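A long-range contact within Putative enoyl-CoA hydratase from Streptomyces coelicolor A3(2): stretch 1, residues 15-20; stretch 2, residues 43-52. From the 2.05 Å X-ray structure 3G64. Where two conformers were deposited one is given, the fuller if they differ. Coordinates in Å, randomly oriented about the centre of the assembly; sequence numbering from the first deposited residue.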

# COMPACT_ATOMS: atom_id res chain seq x y z
N GLU A 15 -6.76 35.97 17.29
CA GLU A 15 -5.45 35.61 17.79
C GLU A 15 -5.39 34.16 18.22
O GLU A 15 -6.24 33.70 18.98
CB GLU A 15 -5.10 36.50 18.98
CG GLU A 15 -3.70 36.30 19.51
CD GLU A 15 -3.52 36.81 20.94
OE1 GLU A 15 -4.51 37.28 21.54
OE2 GLU A 15 -2.38 36.73 21.45
N TRP A 16 -4.38 33.44 17.74
CA TRP A 16 -4.21 32.04 18.10
C TRP A 16 -3.17 31.98 19.22
O TRP A 16 -2.01 32.33 18.99
CB TRP A 16 -3.77 31.22 16.88
CG TRP A 16 -4.82 31.19 15.83
CD1 TRP A 16 -4.88 31.95 14.70
CD2 TRP A 16 -6.00 30.36 15.82
NE1 TRP A 16 -6.01 31.63 13.98
CE2 TRP A 16 -6.71 30.66 14.65
CE3 TRP A 16 -6.51 29.39 16.69
CZ2 TRP A 16 -7.92 30.03 14.32
CZ3 TRP A 16 -7.70 28.77 16.37
CH2 TRP A 16 -8.40 29.10 15.20
N ARG A 17 -3.58 31.53 20.40
CA ARG A 17 -2.77 31.65 21.60
C ARG A 17 -1.90 30.43 21.88
O ARG A 17 -0.89 30.52 22.56
CB ARG A 17 -3.66 31.97 22.81
CG ARG A 17 -4.45 33.28 22.66
CD ARG A 17 -5.42 33.53 23.81
NE ARG A 17 -6.80 33.16 23.46
CZ ARG A 17 -7.77 34.03 23.23
NH1 ARG A 17 -9.00 33.61 22.92
NH2 ARG A 17 -7.52 35.33 23.32
N HIS A 18 -2.30 29.27 21.35
CA HIS A 18 -1.62 28.02 21.68
C HIS A 18 -0.71 27.45 20.61
O HIS A 18 -0.18 26.35 20.77
CB HIS A 18 -2.64 26.99 22.15
CG HIS A 18 -3.54 27.54 23.20
ND1 HIS A 18 -3.12 27.72 24.50
CD2 HIS A 18 -4.80 28.01 23.14
CE1 HIS A 18 -4.11 28.25 25.21
NE2 HIS A 18 -5.14 28.44 24.40
N LEU A 19 -0.55 28.18 19.53
CA LEU A 19 0.48 27.90 18.54
C LEU A 19 0.75 29.22 17.84
O LEU A 19 0.01 30.19 18.04
CB LEU A 19 0.04 26.80 17.55
CG LEU A 19 -1.42 26.73 17.13
CD1 LEU A 19 -1.74 27.90 16.23
CD2 LEU A 19 -1.78 25.43 16.42
N ARG A 20 1.81 29.28 17.05
CA ARG A 20 2.11 30.52 16.34
C ARG A 20 1.70 30.37 14.88
O ARG A 20 2.09 29.42 14.21
CB ARG A 20 3.58 30.90 16.45
CG ARG A 20 3.91 32.24 15.78
CD ARG A 20 5.39 32.35 15.39
NE ARG A 20 6.24 32.03 16.53
CZ ARG A 20 7.42 31.43 16.44
NH1 ARG A 20 7.91 31.08 15.24
NH2 ARG A 20 8.11 31.17 17.55
N PHE A 43 -4.01 20.02 25.54
CA PHE A 43 -5.37 20.01 25.07
C PHE A 43 -5.65 21.22 24.22
O PHE A 43 -6.32 21.12 23.20
CB PHE A 43 -6.34 19.99 26.27
CG PHE A 43 -6.28 18.71 27.06
CD1 PHE A 43 -6.34 17.49 26.42
CD2 PHE A 43 -6.14 18.73 28.43
CE1 PHE A 43 -6.28 16.29 27.13
CE2 PHE A 43 -6.08 17.55 29.16
CZ PHE A 43 -6.15 16.32 28.50
N GLU A 44 -5.17 22.38 24.65
CA GLU A 44 -5.46 23.64 23.96
C GLU A 44 -4.74 23.74 22.61
O GLU A 44 -5.23 24.40 21.70
CB GLU A 44 -5.08 24.85 24.83
CG GLU A 44 -5.96 25.04 26.04
CD GLU A 44 -5.60 24.11 27.20
OE1 GLU A 44 -4.53 23.45 27.18
OE2 GLU A 44 -6.42 24.03 28.15
N ALA A 45 -3.58 23.11 22.48
CA ALA A 45 -2.89 23.12 21.20
C ALA A 45 -3.64 22.25 20.18
O ALA A 45 -3.77 22.60 19.02
CB ALA A 45 -1.46 22.65 21.35
N TYR A 46 -4.12 21.09 20.63
CA TYR A 46 -4.97 20.28 19.76
C TYR A 46 -6.21 21.09 19.34
O TYR A 46 -6.63 21.03 18.19
CB TYR A 46 -5.42 19.02 20.48
CG TYR A 46 -4.40 17.90 20.48
CD1 TYR A 46 -3.99 17.30 19.29
CD2 TYR A 46 -3.89 17.41 21.67
CE1 TYR A 46 -3.07 16.25 19.29
CE2 TYR A 46 -2.98 16.37 21.69
CZ TYR A 46 -2.58 15.80 20.50
OH TYR A 46 -1.68 14.76 20.55
N ALA A 47 -6.80 21.85 20.27
CA ALA A 47 -8.02 22.59 19.96
C ALA A 47 -7.74 23.67 18.93
O ALA A 47 -8.56 23.93 18.05
CB ALA A 47 -8.68 23.18 21.25
N ASP A 48 -6.57 24.30 19.04
CA ASP A 48 -6.22 25.32 18.07
C ASP A 48 -5.87 24.71 16.72
O ASP A 48 -6.21 25.30 15.68
CB ASP A 48 -5.08 26.20 18.57
CG ASP A 48 -5.56 27.31 19.50
OD1 ASP A 48 -6.76 27.29 19.89
OD2 ASP A 48 -4.73 28.18 19.85
N LEU A 49 -5.22 23.55 16.71
CA LEU A 49 -5.00 22.87 15.42
C LEU A 49 -6.34 22.60 14.74
O LEU A 49 -6.52 22.87 13.55
CB LEU A 49 -4.25 21.55 15.61
CG LEU A 49 -2.75 21.82 15.91
CD1 LEU A 49 -2.05 20.57 16.41
CD2 LEU A 49 -2.03 22.39 14.68
N ARG A 50 -7.28 22.04 15.49
CA ARG A 50 -8.57 21.65 14.92
C ARG A 50 -9.26 22.88 14.34
O ARG A 50 -9.70 22.89 13.18
CB ARG A 50 -9.46 21.04 16.03
CG ARG A 50 -10.94 20.79 15.63
CD ARG A 50 -11.85 20.51 16.87
NE ARG A 50 -11.85 21.67 17.76
CZ ARG A 50 -11.95 21.61 19.09
NH1 ARG A 50 -12.07 20.43 19.70
NH2 ARG A 50 -11.90 22.74 19.80
N ASP A 51 -9.35 23.92 15.16
CA ASP A 51 -10.14 25.10 14.81
C ASP A 51 -9.47 25.97 13.76
O ASP A 51 -10.15 26.56 12.92
CB ASP A 51 -10.44 25.90 16.06
CG ASP A 51 -11.36 25.16 17.02
OD1 ASP A 51 -12.13 24.28 16.56
OD2 ASP A 51 -11.30 25.47 18.24
N LEU A 52 -8.14 26.06 13.82
CA LEU A 52 -7.38 26.79 12.80
C LEU A 52 -7.55 26.12 11.44
O LEU A 52 -7.83 26.78 10.46
CB LEU A 52 -5.89 26.91 13.15
CG LEU A 52 -5.00 27.44 12.02
CD1 LEU A 52 -5.33 28.93 11.76
CD2 LEU A 52 -3.51 27.28 12.33

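Stretch 2 is helical throughout, and the residues that meet stretch 1 recur along it at spacings of three and four, as expected when one side of a helix faces its partner. Phe-43 stands out of reach, so the contact begins at Glu-44. Its CB lies 3.4 Å from the centroid of the His-18 ring and only 4° off the ring normal, a CH-pi contact over the face. The aliphatic part of the side chain thus packs against the imidazole, while its carboxylate end leads away and stays exposed.

Ala-45 comes next, where the backbones draw closest: its CA is 5.1 Å from that of His-18. A methyl group suits so tight an approach, and CB of Ala-45 sits 4.0 Å from O of His-18. Tyr-46 points away and Ala-47 makes no contact.

Asp-48 provides the polar link. His-18 N donates a hydrogen bond to Asp-48 OD2 (3.1 Å, 148° at the hydrogen), so a short acidic side chain satisfies a backbone amide in the loop. The same OD2 lies 3.3 Å from His-18 CD2, at the edge of that ring, and Asp-48 CG approaches the edge of the Trp-16 ring, 3.6 Å from CE3.

Leu-49 has its CA-to-CB bond directed away, yet the side chain is long enough for CD2 to return to 3.5 Å from Leu-19 CD2, an apolar contact between two buried residues. Arg-50, turned away, instead forms a salt bridge with its neighbour, NE to Asp-51 OD1 at 2.9 Å. Asp-51 C and CB lie 3.6 and 3.9 Å from Trp-16 CH2; its Arg-50-paired carboxylate stands back.

Leu-52 completes the packing. Its CB sits over the six-membered ring of Trp-16, 3.9 Å from the centroid, while CD2 lies 4.3 Å from Leu-19 CD1. A branched aliphatic chain can serve both apolar neighbours.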